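Local structure of 4-hydroxyphenylpyruvate dioxygenase (Pseudomonas putida, 5HMQ) at residues 195-200 and 218-223; 224-229 and 268-273; 210-215 and 241-246; 262-267 and 285-290. The protein catalyses the metal-dependent dehydration of 3-dehydroshikimate to protocatechuate, a common intermediate in the breakdown of quinate and shikimate. All blocks are in the same frame, centred on the assembly; numbering follows the deposited sequence.

All four contacts bear on the last part of the TIM barrel, from the loop after strand 189-194 to helix 252-276, and interaction 4 brings in 285-290, in the loop that follows this helix. Interaction 3 holds the magnesium ligand E241; interaction 1 adjoins it, about 12 Å between centres, with the side chain of A195 about 7 Å from the magnesium ion and D196 O 2.6 Å from C213 N, a probable hydrogen bond. Interactions 1 and 2 share helix 222-231 and are tied by a salt bridge of 2.9 Å between D221 OD1 and R273 NH2. Interactions 2 and 4 share helix 252-276, about 10 Å between centres, and F214 and P215 of interaction 3 pack on S262 of interaction 4, which lies away from both metal sites.

Interaction 1: 195-200 and 218-223; sequences ADAPIL and GEMDMA
The carboxylate of D196 gathers the backbone of 218-223 around itself. With CG anti to the backbone N (chi1 -155°), OD1 accepts the N-H of M220 at 3.0 Å on its syn lone pair, while A197 N, 2.7 Å away, meets the same D196 OD1 from above the carboxylate plane. OD2 takes a weak bond from G218 N and further ones from G216 N and from a water that also donates to M220 O, so both oxygens of this buried acid are well supplied. G218 suits its place because a beta carbon would collide with A197 N and D196 OD1. In the TIM barrel this joins the loop after strand 189-194 to the entry of helix 222-231. One backbone-to-backbone bond joins E219 N to A197 O, 3.0 Å long and nearly straight at 173°, although the donor stands above the carbonyl plane. The extended chain of E219 then reaches along P198, and its OE2 receives I199 N at 2.8 Å on the anti lone pair. Selenomethionine M220 runs past D196 in the opposite direction to make apolar contact through SE with A197 CB. The bent chain of selenomethionine M222 brings its methyl CE within 3.1 Å of the carbonyl oxygen A195 O.

Interaction 2: 224-229 and 268-273; sequences GFLAPI and EQTRLR
Helices 224-229 and 268-273 cross at -64°, their axes approaching to 8.8 Å, with A227 and T270 nearest at the backbone, their CA atoms 5.9 Å apart. No hydrogen bond links the two segments, and small residues permit the approach. T270 carries most of the contact: its CG2, anti to the backbone N, points at the first helix and lies 3.8 Å from L226 CG and 3.9 Å from A227 N. The L226 side chain crosses that of T270 at about a right angle, bringing its CD2 methyl to 3.5 Å from T270 OG1. That hydroxyl is bonded to L266 O one turn earlier in its own helix, so a threonine can sit against leucine with its polar atom already satisfied. One turn further on, R273 leaves with CG anti to the backbone N and then bends at chi2 and chi3 (75° and 56°), folding the guanidinium over the start of helix 222-231. Its NH1 comes 3.3 Å from G224 CA, where a beta carbon would clash; glycine therefore fits here. NH2 forms a salt bridge with D221, the N-cap residue whose OD1 also accepts G224 N. Nearer the backbone, R273 CG meets the small A227 CB at 4.2 Å. Helix 222-231, which comes after helix 204-211 and before strand 238-240, thus lies obliquely across helix 252-276, and helix 222-231 also packs, through F225, on helix 168-172.

Interaction 3: 210-215 and 241-246; sequences HFRCFP and EIFNDG. With MG (magnesium ion), chain K.
One face of the R212 guanidinium is covered by F243, whose CE2 lies 3.5 Å above its plane and offset toward the rim, while E241 O meets the group at its edge, in plane. The side chains of R212 and F243 run side by side in the same direction, but their flat groups are turned 62° apart, so the arginine NE stands at the edge of the phenyl ring, near its plane, and the pair is not a parallel stack. R212 reaches this position on a chain extended from CG to NE, long enough to span from its loop to the metal site. NH1 donates to E241 O at 3.2 Å with an angle of 164°, the donor lying above the carbonyl plane. The same nitrogen is hydrogen-bonded to D167 OD2, and NE to S208 OG, which fixes the rotation of the group. I242 packs between the two loops: its CD1 is 3.5 Å from R212 CB and touches the backbone of C213, and its CG1 lies 3.8 Å from F214 CE1. E241, CG anti to the backbone N, sends an extended chain to magnesium, which OE1 binds at 2.1 Å; two waters and E136, D167 and Q193 complete the site. OE2 is held by Q63 and by a metal-bound water. Three carboxylates crowd the cation, and R212, whose NH1 stands 3.1 Å from E241 OE1, would be expected to offset part of their negative charge and favour their ionised state in the catalytic divalent-metal site.

Interaction 4: 262-267 and 285-290; sequences SLLYLE and VLFSPP
L264 lays its CD2 methyl over one face of the F287 ring, 4.1 Å from the centroid and 19° off the ring normal, a CH-pi contact. Its CB also touches F287 CD2 at 3.7 Å. The phenylalanine is turned toward the helix with CG anti to the backbone N (chi1 -164°); P289 N lies over the opposite face, and F384 meets the ring edge-to-face. A flat aromatic side chain suits this place, since it can be sandwiched between a branched aliphatic group and the backbone. One turn along the helix, E267 extends straight beyond CG and crosses F287 at about a right angle. Its OE1 accepts F287 N at 2.8 Å on the anti lone pair, with an N-H...O angle of 164°, and also lies close to F287 CB. E267 OE2 makes a salt bridge with R5, takes a weak bond from a water, and through that water is joined to V285 O. A buried glutamate is thereby given a backbone donor, a cation and a solvent molecule, which would favour its charged form. The aliphatic part of E267 meets L286, whose CD2 is 3.9 Å from E267 CG; L286 in turn packs on R271 and on L230 of helix 222-231. Here the segment 285-290, on its way to strand 295-304, is bound back along helix 252-276, the last helix of the TIM barrel, an arrangement consistent with a connection between the barrel and the dioxygenase-like domain fused to it.

Interaction 1: 195-200 and 218-223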
loop_
_atom_site.group_PDB
_atom_site.type_symbol
_atom_site.label_atom_id
_atom_site.label_comp_id
_atom_site.label_asym_id
_atom_site.label_seq_id
_atom_site.Cartn_x
_atom_site.Cartn_y
_atom_site.Cartn_z
ATOM N N ALA C 195 19.402 3.616 -9.073
ATOM C CA ALA C 195 18.044 4.064 -8.788
ATOM C C ALA C 195 17.344 4.328 -10.110
ATOM O O ALA C 195 17.797 5.169 -10.891
ATOM C CB ALA C 195 18.046 5.323 -7.918
ATOM N N ASP C 196 16.226 3.650 -10.338
ATOM C CA ASP C 196 15.433 3.843 -11.540
ATOM C C ASP C 196 14.290 4.812 -11.255
ATOM O O ASP C 196 13.991 5.138 -10.103
ATOM C CB ASP C 196 14.900 2.497 -12.045
ATOM C CG ASP C 196 14.598 2.505 -13.530
ATOM O OD1 ASP C 196 14.694 3.584 -14.150
ATOM O OD2 ASP C 196 14.271 1.431 -14.078
ATOM N N ALA C 197 13.642 5.272 -12.328
ATOM C CA ALA C 197 12.552 6.235 -12.207
ATOM C C ALA C 197 11.810 6.392 -13.529
ATOM O O ALA C 197 12.394 6.177 -14.601
ATOM C CB ALA C 197 13.082 7.595 -11.749
ATOM N N PRO C 198 10.534 6.768 -13.499
ATOM C CA PRO C 198 9.868 7.186 -14.735
ATOM C C PRO C 198 10.423 8.513 -15.222
ATOM O O PRO C 198 10.856 9.358 -14.433
ATOM C CB PRO C 198 8.398 7.313 -14.319
ATOM C CG PRO C 198 8.464 7.638 -12.865
ATOM C CD PRO C 198 9.634 6.851 -12.336
ATOM N N ILE C 199 10.416 8.690 -16.539
ATOM C CA ILE C 199 10.867 9.945 -17.132
ATOM C C ILE C 199 9.745 10.967 -16.989
ATOM O O ILE C 199 8.663 10.804 -17.564
ATOM C CB ILE C 199 11.266 9.762 -18.602
ATOM C CG1 ILE C 199 12.347 8.690 -18.734
ATOM C CG2 ILE C 199 11.783 11.074 -19.163
ATOM C CD1 ILE C 199 13.576 8.931 -17.880
ATOM N N LEU C 200 10.001 12.020 -16.213
ATOM C CA LEU C 200 9.003 13.032 -15.910
ATOM C C LEU C 200 9.581 14.422 -16.127
ATOM O O LEU C 200 10.736 14.683 -15.777
ATOM C CB LEU C 200 8.515 12.880 -14.461
ATOM C CG LEU C 200 7.880 11.535 -14.118
ATOM C CD1 LEU C 200 7.799 11.356 -12.605
ATOM C CD2 LEU C 200 6.479 11.458 -14.736
ATOM N N GLY C 218 11.356 1.434 -13.669
ATOM C CA GLY C 218 11.154 2.722 -14.304
ATOM C C GLY C 218 11.494 2.639 -15.776
ATOM O O GLY C 218 11.376 1.567 -16.375
ATOM N N GLU C 219 11.920 3.750 -16.376
ATOM C CA GLU C 219 12.227 3.760 -17.802
ATOM C C GLU C 219 13.614 4.329 -18.086
ATOM O O GLU C 219 13.892 4.728 -19.221
ATOM C CB GLU C 219 11.155 4.518 -18.590
ATOM C CG GLU C 219 10.541 5.680 -17.848
ATOM C CD GLU C 219 9.180 6.068 -18.394
ATOM O OE1 GLU C 219 8.678 5.374 -19.303
ATOM O OE2 GLU C 219 8.610 7.068 -17.912
HETATM N N MSE C 220 14.486 4.371 -17.086
HETATM C CA MSE C 220 15.868 4.785 -17.298
HETATM C C MSE C 220 16.718 3.600 -17.747
HETATM O O MSE C 220 16.389 2.447 -17.467
HETATM C CB MSE C 220 16.450 5.406 -16.029
HETATM C CG MSE C 220 15.890 6.778 -15.705
HETATM SE SE MSE C 220 16.509 7.465 -13.988
HETATM C CE MSE C 220 15.919 9.314 -14.180
ATOM N N ASP C 221 17.813 3.893 -18.446
ATOM C CA ASP C 221 18.681 2.862 -19.014
ATOM C C ASP C 221 19.738 2.507 -17.976
ATOM O O ASP C 221 20.848 3.046 -17.970
ATOM C CB ASP C 221 19.298 3.349 -20.319
ATOM C CG ASP C 221 20.122 2.281 -21.013
ATOM O OD1 ASP C 221 19.977 1.091 -20.666
ATOM O OD2 ASP C 221 20.915 2.634 -21.911
HETATM N N MSE C 222 19.385 1.580 -17.090
HETATM C CA MSE C 222 20.260 1.149 -16.003
HETATM C C MSE C 222 21.518 0.460 -16.518
HETATM O O MSE C 222 22.631 0.757 -16.080
HETATM C CB MSE C 222 19.503 0.200 -15.079
HETATM C CG MSE C 222 18.244 0.810 -14.498
HETATM SE SE MSE C 222 18.581 1.796 -12.871
HETATM C CE MSE C 222 18.553 3.606 -13.476
ATOM N N ALA C 223 21.325 -0.479 -17.449
ATOM C CA ALA C 223 22.458 -1.221 -17.995
ATOM C C ALA C 223 23.417 -0.296 -18.732
ATOM O O ALA C 223 24.637 -0.487 -18.682
ATOM C CB ALA C 223 21.963 -2.331 -18.922
HETATM O O HOH W 1 14.957 0.277 -16.578
#

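Interaction 2: 224-229 and 268-273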
loop_
_atom_site.group_PDB
_atom_site.type_symbol
_atom_site.label_atom_id
_atom_site.label_comp_id
_atom_site.label_asym_id
_atom_site.label_seq_id
_atom_site.Cartn_x
_atom_site.Cartn_y
_atom_site.Cartn_z
ATOM N N GLY C 224 22.884 0.724 -19.408
ATOM C CA GLY C 224 23.732 1.695 -20.074
ATOM C C GLY C 224 24.505 2.584 -19.124
ATOM O O GLY C 224 25.453 3.252 -19.547
ATOM N N PHE C 225 24.114 2.614 -17.852
ATOM C CA PHE C 225 24.838 3.357 -16.831
ATOM C C PHE C 225 25.888 2.494 -16.145
ATOM O O PHE C 225 26.997 2.964 -15.870
ATOM C CB PHE C 225 23.855 3.917 -15.797
ATOM C CG PHE C 225 24.496 4.785 -14.751
ATOM C CD1 PHE C 225 24.755 6.121 -15.004
ATOM C CD2 PHE C 225 24.824 4.267 -13.507
ATOM C CE1 PHE C 225 25.339 6.922 -14.042
ATOM C CE2 PHE C 225 25.408 5.065 -12.540
ATOM C CZ PHE C 225 25.665 6.394 -12.808
ATOM N N LEU C 226 25.559 1.228 -15.877
ATOM C CA LEU C 226 26.499 0.330 -15.223
ATOM C C LEU C 226 27.590 -0.142 -16.175
ATOM O O LEU C 226 28.712 -0.421 -15.735
ATOM C CB LEU C 226 25.754 -0.868 -14.631
ATOM C CG LEU C 226 26.576 -1.834 -13.776
ATOM C CD1 LEU C 226 27.269 -1.087 -12.646
ATOM C CD2 LEU C 226 25.696 -2.947 -13.223
ATOM N N ALA C 227 27.283 -0.243 -17.470
ATOM C CA ALA C 227 28.266 -0.742 -18.430
ATOM C C ALA C 227 29.543 0.089 -18.453
ATOM O O ALA C 227 30.633 -0.502 -18.353
ATOM C CB ALA C 227 27.628 -0.839 -19.820
ATOM N N PRO C 228 29.509 1.422 -18.572
ATOM C CA PRO C 228 30.774 2.175 -18.507
ATOM C C PRO C 228 31.480 2.043 -17.168
ATOM O O PRO C 228 32.715 2.118 -17.118
ATOM C CB PRO C 228 30.344 3.623 -18.782
ATOM C CG PRO C 228 29.008 3.518 -19.430
ATOM C CD PRO C 228 28.366 2.319 -18.822
ATOM N N ILE C 229 30.730 1.857 -16.079
ATOM C CA ILE C 229 31.344 1.688 -14.764
ATOM C C ILE C 229 32.216 0.437 -14.739
ATOM O O ILE C 229 33.374 0.474 -14.306
ATOM C CB ILE C 229 30.262 1.638 -13.671
ATOM C CG1 ILE C 229 29.524 2.975 -13.591
ATOM C CG2 ILE C 229 30.877 1.281 -12.327
ATOM C CD1 ILE C 229 28.324 2.952 -12.672
ATOM N N GLU C 268 22.378 -9.115 -15.296
ATOM C CA GLU C 268 22.234 -9.861 -16.540
ATOM C C GLU C 268 22.088 -8.915 -17.727
ATOM O O GLU C 268 22.754 -9.079 -18.757
ATOM C CB GLU C 268 21.035 -10.804 -16.449
ATOM C CG GLU C 268 20.619 -11.350 -17.803
ATOM C CD GLU C 268 19.304 -12.113 -17.728
ATOM O OE1 GLU C 268 18.279 -11.490 -17.402
ATOM O OE2 GLU C 268 19.304 -13.326 -17.972
ATOM N N GLN C 269 21.217 -7.913 -17.595
ATOM C CA GLN C 269 21.035 -6.949 -18.674
ATOM C C GLN C 269 22.297 -6.146 -18.914
ATOM O O GLN C 269 22.592 -5.780 -20.058
ATOM C CB GLN C 269 19.868 -6.006 -18.365
ATOM C CG GLN C 269 18.531 -6.697 -18.264
ATOM C CD GLN C 269 18.198 -7.468 -19.522
ATOM O OE1 GLN C 269 18.067 -8.692 -19.500
ATOM N NE2 GLN C 269 18.066 -6.755 -20.632
ATOM N N THR C 270 23.061 -5.868 -17.860
ATOM C CA THR C 270 24.321 -5.178 -18.081
ATOM C C THR C 270 25.309 -6.097 -18.789
ATOM O O THR C 270 25.931 -5.687 -19.775
ATOM C CB THR C 270 24.888 -4.675 -16.753
ATOM O OG1 THR C 270 23.950 -3.782 -16.137
ATOM C CG2 THR C 270 26.195 -3.940 -16.972
ATOM N N ARG C 271 25.354 -7.376 -18.397
ATOM C CA ARG C 271 26.254 -8.318 -19.059
ATOM C C ARG C 271 25.943 -8.411 -20.546
ATOM O O ARG C 271 26.846 -8.331 -21.386
ATOM C CB ARG C 271 26.160 -9.702 -18.417
ATOM C CG ARG C 271 26.977 -10.757 -19.166
ATOM C CD ARG C 271 26.953 -12.119 -18.491
ATOM N NE ARG C 271 25.595 -12.627 -18.321
ATOM C CZ ARG C 271 24.858 -13.129 -19.309
ATOM N NH1 ARG C 271 25.343 -13.190 -20.542
ATOM N NH2 ARG C 271 23.632 -13.569 -19.065
ATOM N N LEU C 272 24.661 -8.538 -20.891
ATOM C CA LEU C 272 24.281 -8.613 -22.298
ATOM C C LEU C 272 24.670 -7.342 -23.038
ATOM O O LEU C 272 25.053 -7.391 -24.214
ATOM C CB LEU C 272 22.780 -8.868 -22.425
ATOM C CG LEU C 272 22.275 -10.216 -21.908
ATOM C CD1 LEU C 272 20.762 -10.209 -21.761
ATOM C CD2 LEU C 272 22.727 -11.342 -22.827
ATOM N N ARG C 273 24.574 -6.193 -22.367
ATOM C CA ARG C 273 24.961 -4.940 -23.003
ATOM C C ARG C 273 26.448 -4.931 -23.337
ATOM O O ARG C 273 26.838 -4.496 -24.426
ATOM C CB ARG C 273 24.596 -3.758 -22.107
ATOM C CG ARG C 273 24.975 -2.406 -22.680
ATOM C CD ARG C 273 24.018 -2.015 -23.793
ATOM N NE ARG C 273 22.628 -2.015 -23.346
ATOM C CZ ARG C 273 21.989 -0.943 -22.890
ATOM N NH1 ARG C 273 22.615 0.223 -22.822
ATOM N NH2 ARG C 273 20.723 -1.037 -22.504
#

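Interaction 3: 210-215 and 241-246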
loop_
_atom_site.group_PDB
_atom_site.type_symbol
_atom_site.label_atom_id
_atom_site.label_comp_id
_atom_site.label_asym_id
_atom_site.label_seq_id
_atom_site.Cartn_x
_atom_site.Cartn_y
_atom_site.Cartn_z
ATOM N N HIS C 210 10.303 11.416 -4.721
ATOM C CA HIS C 210 9.101 10.598 -4.697
ATOM C C HIS C 210 9.064 9.453 -5.701
ATOM O O HIS C 210 8.282 8.519 -5.502
ATOM C CB HIS C 210 7.859 11.472 -4.935
ATOM C CG HIS C 210 7.665 12.549 -3.913
ATOM N ND1 HIS C 210 7.312 12.283 -2.608
ATOM C CD2 HIS C 210 7.751 13.897 -4.013
ATOM C CE1 HIS C 210 7.200 13.420 -1.944
ATOM N NE2 HIS C 210 7.461 14.415 -2.774
ATOM N N PHE C 211 9.859 9.487 -6.771
ATOM C CA PHE C 211 9.654 8.547 -7.870
ATOM C C PHE C 211 10.813 7.596 -8.138
ATOM O O PHE C 211 10.788 6.894 -9.155
ATOM C CB PHE C 211 9.286 9.305 -9.145
ATOM C CG PHE C 211 7.980 10.027 -9.043
ATOM C CD1 PHE C 211 6.794 9.358 -9.285
ATOM C CD2 PHE C 211 7.930 11.359 -8.678
ATOM C CE1 PHE C 211 5.581 10.006 -9.178
ATOM C CE2 PHE C 211 6.719 12.013 -8.573
ATOM C CZ PHE C 211 5.542 11.333 -8.824
ATOM N N ARG C 212 11.820 7.543 -7.274
ATOM C CA ARG C 212 12.856 6.534 -7.446
ATOM C C ARG C 212 12.262 5.146 -7.233
ATOM O O ARG C 212 11.392 4.952 -6.381
ATOM C CB ARG C 212 14.008 6.768 -6.472
ATOM C CG ARG C 212 15.026 7.793 -6.930
ATOM C CD ARG C 212 16.162 7.897 -5.929
ATOM N NE ARG C 212 17.054 9.017 -6.215
ATOM C CZ ARG C 212 18.378 8.965 -6.101
ATOM N NH1 ARG C 212 18.972 7.844 -5.715
ATOM N NH2 ARG C 212 19.110 10.036 -6.379
ATOM N N CYS C 213 12.719 4.182 -8.028
ATOM C CA CYS C 213 12.291 2.796 -7.884
ATOM C C CYS C 213 13.452 1.891 -8.278
ATOM O O CYS C 213 14.517 2.359 -8.691
ATOM C CB CYS C 213 11.033 2.511 -8.715
ATOM S SG CYS C 213 11.139 3.032 -10.443
ATOM N N PHE C 214 13.238 0.583 -8.159
ATOM C CA PHE C 214 14.309 -0.368 -8.410
ATOM C C PHE C 214 14.568 -0.520 -9.908
ATOM O O PHE C 214 13.664 -0.319 -10.724
ATOM C CB PHE C 214 13.970 -1.724 -7.800
ATOM C CG PHE C 214 13.943 -1.723 -6.300
ATOM C CD1 PHE C 214 14.924 -1.060 -5.579
ATOM C CD2 PHE C 214 12.950 -2.396 -5.610
ATOM C CE1 PHE C 214 14.908 -1.059 -4.195
ATOM C CE2 PHE C 214 12.928 -2.400 -4.226
ATOM C CZ PHE C 214 13.908 -1.730 -3.517
ATOM N N PRO C 215 15.806 -0.846 -10.286
ATOM C CA PRO C 215 16.137 -1.038 -11.705
ATOM C C PRO C 215 15.168 -1.978 -12.405
ATOM O O PRO C 215 14.906 -3.090 -11.942
ATOM C CB PRO C 215 17.551 -1.625 -11.656
ATOM C CG PRO C 215 18.130 -1.098 -10.394
ATOM C CD PRO C 215 16.992 -0.957 -9.419
ATOM N N GLU C 241 19.473 2.872 -3.947
ATOM C CA GLU C 241 19.061 4.001 -3.110
ATOM C C GLU C 241 17.709 4.499 -3.614
ATOM O O GLU C 241 17.633 5.185 -4.639
ATOM C CB GLU C 241 20.097 5.120 -3.100
ATOM C CG GLU C 241 19.776 6.207 -2.077
ATOM C CD GLU C 241 20.639 7.441 -2.224
ATOM O OE1 GLU C 241 21.018 7.775 -3.367
ATOM O OE2 GLU C 241 20.934 8.085 -1.194
ATOM N N ILE C 242 16.654 4.152 -2.881
ATOM C CA ILE C 242 15.312 4.673 -3.093
ATOM C C ILE C 242 14.923 5.447 -1.845
ATOM O O ILE C 242 15.385 5.138 -0.743
ATOM C CB ILE C 242 14.317 3.515 -3.349
ATOM C CG1 ILE C 242 14.764 2.681 -4.543
ATOM C CG2 ILE C 242 12.889 4.023 -3.537
ATOM C CD1 ILE C 242 15.087 3.489 -5.757
ATOM N N PHE C 243 14.083 6.464 -2.013
ATOM C CA PHE C 243 13.649 7.279 -0.884
ATOM C C PHE C 243 12.178 6.969 -0.637
ATOM O O PHE C 243 11.295 7.534 -1.290
ATOM C CB PHE C 243 13.888 8.762 -1.150
ATOM C CG PHE C 243 15.338 9.115 -1.327
ATOM C CD1 PHE C 243 16.204 9.112 -0.243
ATOM C CD2 PHE C 243 15.836 9.453 -2.576
ATOM C CE1 PHE C 243 17.542 9.431 -0.402
ATOM C CE2 PHE C 243 17.174 9.779 -2.742
ATOM C CZ PHE C 243 18.028 9.766 -1.653
ATOM N N ASN C 244 11.919 6.063 0.298
ATOM C CA ASN C 244 10.576 5.783 0.776
ATOM C C ASN C 244 10.335 6.473 2.118
ATOM O O ASN C 244 11.198 7.174 2.653
ATOM C CB ASN C 244 10.353 4.272 0.849
ATOM C CG ASN C 244 9.830 3.706 -0.460
ATOM O OD1 ASN C 244 9.580 4.450 -1.410
ATOM N ND2 ASN C 244 9.686 2.387 -0.527
ATOM N N ASP C 245 9.141 6.262 2.667
ATOM C CA ASP C 245 8.789 6.795 3.974
ATOM C C ASP C 245 8.663 8.307 4.038
ATOM O O ASP C 245 9.029 9.007 3.093
ATOM N N GLY C 246 8.131 8.816 5.147
ATOM C CA GLY C 246 7.629 7.984 6.228
ATOM C C GLY C 246 6.220 7.504 5.946
ATOM O O GLY C 246 5.648 6.712 6.695
HETATM MG MG MG K . 22.547 8.983 -4.097
HETATM O O HOH W 2 23.119 9.271 -2.173
HETATM O O HOH W 3 21.423 10.599 -3.890
#

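Interaction 4: 262-267 and 285-290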
loop_
_atom_site.group_PDB
_atom_site.type_symbol
_atom_site.label_atom_id
_atom_site.label_comp_id
_atom_site.label_asym_id
_atom_site.label_seq_id
_atom_site.Cartn_x
_atom_site.Cartn_y
_atom_site.Cartn_z
ATOM N N SER C 262 16.020 -7.032 -8.438
ATOM C CA SER C 262 16.315 -6.011 -9.439
ATOM C C SER C 262 17.809 -5.918 -9.731
ATOM O O SER C 262 18.198 -5.624 -10.867
ATOM C CB SER C 262 15.781 -4.653 -8.984
ATOM O OG SER C 262 16.632 -4.063 -8.015
ATOM N N LEU C 263 18.656 -6.167 -8.728
ATOM C CA LEU C 263 20.096 -6.162 -8.963
ATOM C C LEU C 263 20.522 -7.363 -9.797
ATOM O O LEU C 263 21.403 -7.247 -10.657
ATOM C CB LEU C 263 20.851 -6.131 -7.633
ATOM C CG LEU C 263 20.909 -4.767 -6.942
ATOM C CD1 LEU C 263 21.693 -4.846 -5.641
ATOM C CD2 LEU C 263 21.514 -3.728 -7.875
ATOM N N LEU C 264 19.925 -8.529 -9.541
ATOM C CA LEU C 264 20.199 -9.699 -10.369
ATOM C C LEU C 264 19.807 -9.441 -11.818
ATOM O O LEU C 264 20.558 -9.760 -12.747
ATOM C CB LEU C 264 19.458 -10.916 -9.815
ATOM C CG LEU C 264 19.844 -11.346 -8.398
ATOM C CD1 LEU C 264 19.074 -12.590 -7.986
ATOM C CD2 LEU C 264 21.348 -11.555 -8.260
ATOM N N TYR C 265 18.622 -8.861 -12.027
ATOM C CA TYR C 265 18.169 -8.540 -13.377
ATOM C C TYR C 265 19.055 -7.478 -14.015
ATOM O O TYR C 265 19.373 -7.560 -15.208
ATOM C CB TYR C 265 16.710 -8.083 -13.331
ATOM C CG TYR C 265 16.095 -7.753 -14.673
ATOM C CD1 TYR C 265 15.880 -8.741 -15.625
ATOM C CD2 TYR C 265 15.709 -6.454 -14.978
ATOM C CE1 TYR C 265 15.308 -8.440 -16.851
ATOM C CE2 TYR C 265 15.138 -6.144 -16.198
ATOM C CZ TYR C 265 14.939 -7.139 -17.131
ATOM O OH TYR C 265 14.370 -6.831 -18.346
ATOM N N LEU C 266 19.468 -6.478 -13.233
ATOM C CA LEU C 266 20.371 -5.451 -13.746
ATOM C C LEU C 266 21.697 -6.046 -14.195
ATOM O O LEU C 266 22.241 -5.656 -15.235
ATOM C CB LEU C 266 20.606 -4.383 -12.680
ATOM C CG LEU C 266 21.743 -3.399 -12.963
ATOM C CD1 LEU C 266 21.482 -2.601 -14.229
ATOM C CD2 LEU C 266 21.965 -2.474 -11.779
ATOM N N GLU C 267 22.240 -6.986 -13.418
ATOM C CA GLU C 267 23.524 -7.583 -13.771
ATOM C C GLU C 267 23.445 -8.336 -15.094
ATOM O O GLU C 267 24.344 -8.216 -15.934
ATOM C CB GLU C 267 23.993 -8.514 -12.654
ATOM C CG GLU C 267 24.493 -7.793 -11.415
ATOM C CD GLU C 267 24.992 -8.747 -10.351
ATOM O OE1 GLU C 267 25.177 -9.943 -10.663
ATOM O OE2 GLU C 267 25.202 -8.300 -9.204
ATOM N N VAL C 285 31.225 -12.640 -12.571
ATOM C CA VAL C 285 30.938 -11.374 -11.904
ATOM C C VAL C 285 29.443 -11.093 -11.945
ATOM O O VAL C 285 28.805 -10.910 -10.904
ATOM C CB VAL C 285 31.723 -10.211 -12.536
ATOM C CG1 VAL C 285 31.318 -8.892 -11.895
ATOM C CG2 VAL C 285 33.219 -10.436 -12.395
ATOM N N LEU C 286 28.874 -11.062 -13.146
ATOM C CA LEU C 286 27.485 -10.665 -13.342
ATOM C C LEU C 286 26.583 -11.892 -13.400
ATOM O O LEU C 286 26.898 -12.869 -14.087
ATOM C CB LEU C 286 27.347 -9.837 -14.620
ATOM C CG LEU C 286 28.189 -8.557 -14.624
ATOM C CD1 LEU C 286 28.069 -7.825 -15.950
ATOM C CD2 LEU C 286 27.806 -7.645 -13.469
ATOM N N PHE C 287 25.475 -11.835 -12.658
ATOM C CA PHE C 287 24.460 -12.885 -12.669
ATOM C C PHE C 287 24.132 -13.305 -14.097
ATOM O O PHE C 287 23.862 -12.464 -14.959
ATOM C CB PHE C 287 23.202 -12.380 -11.955
ATOM C CG PHE C 287 22.227 -13.462 -11.571
ATOM C CD1 PHE C 287 22.600 -14.481 -10.709
ATOM C CD2 PHE C 287 20.925 -13.442 -12.050
ATOM C CE1 PHE C 287 21.699 -15.468 -10.345
ATOM C CE2 PHE C 287 20.020 -14.426 -11.691
ATOM C CZ PHE C 287 20.408 -15.442 -10.837
ATOM N N SER C 288 24.183 -14.611 -14.350
ATOM C CA SER C 288 23.972 -15.173 -15.684
ATOM C C SER C 288 22.989 -16.331 -15.575
ATOM O O SER C 288 23.382 -17.504 -15.626
ATOM C CB SER C 288 25.293 -15.609 -16.323
ATOM O OG SER C 288 26.007 -16.495 -15.481
ATOM N N PRO C 289 21.702 -16.038 -15.419
ATOM C CA PRO C 289 20.705 -17.102 -15.291
ATOM C C PRO C 289 20.363 -17.683 -16.651
ATOM O O PRO C 289 20.785 -17.142 -17.684
ATOM C CB PRO C 289 19.506 -16.371 -14.671
ATOM C CG PRO C 289 19.606 -14.998 -15.236
ATOM C CD PRO C 289 21.085 -14.700 -15.376
ATOM N N PRO C 290 19.622 -18.788 -16.699
ATOM C CA PRO C 290 19.182 -19.329 -17.991
ATOM C C PRO C 290 18.346 -18.315 -18.747
ATOM O O PRO C 290 17.503 -17.626 -18.151
ATOM C CB PRO C 290 18.342 -20.554 -17.599
ATOM C CG PRO C 290 18.798 -20.916 -16.232
ATOM C CD PRO C 290 19.192 -19.635 -15.571
HETATM O O HOH W 4 27.917 -8.703 -9.129
#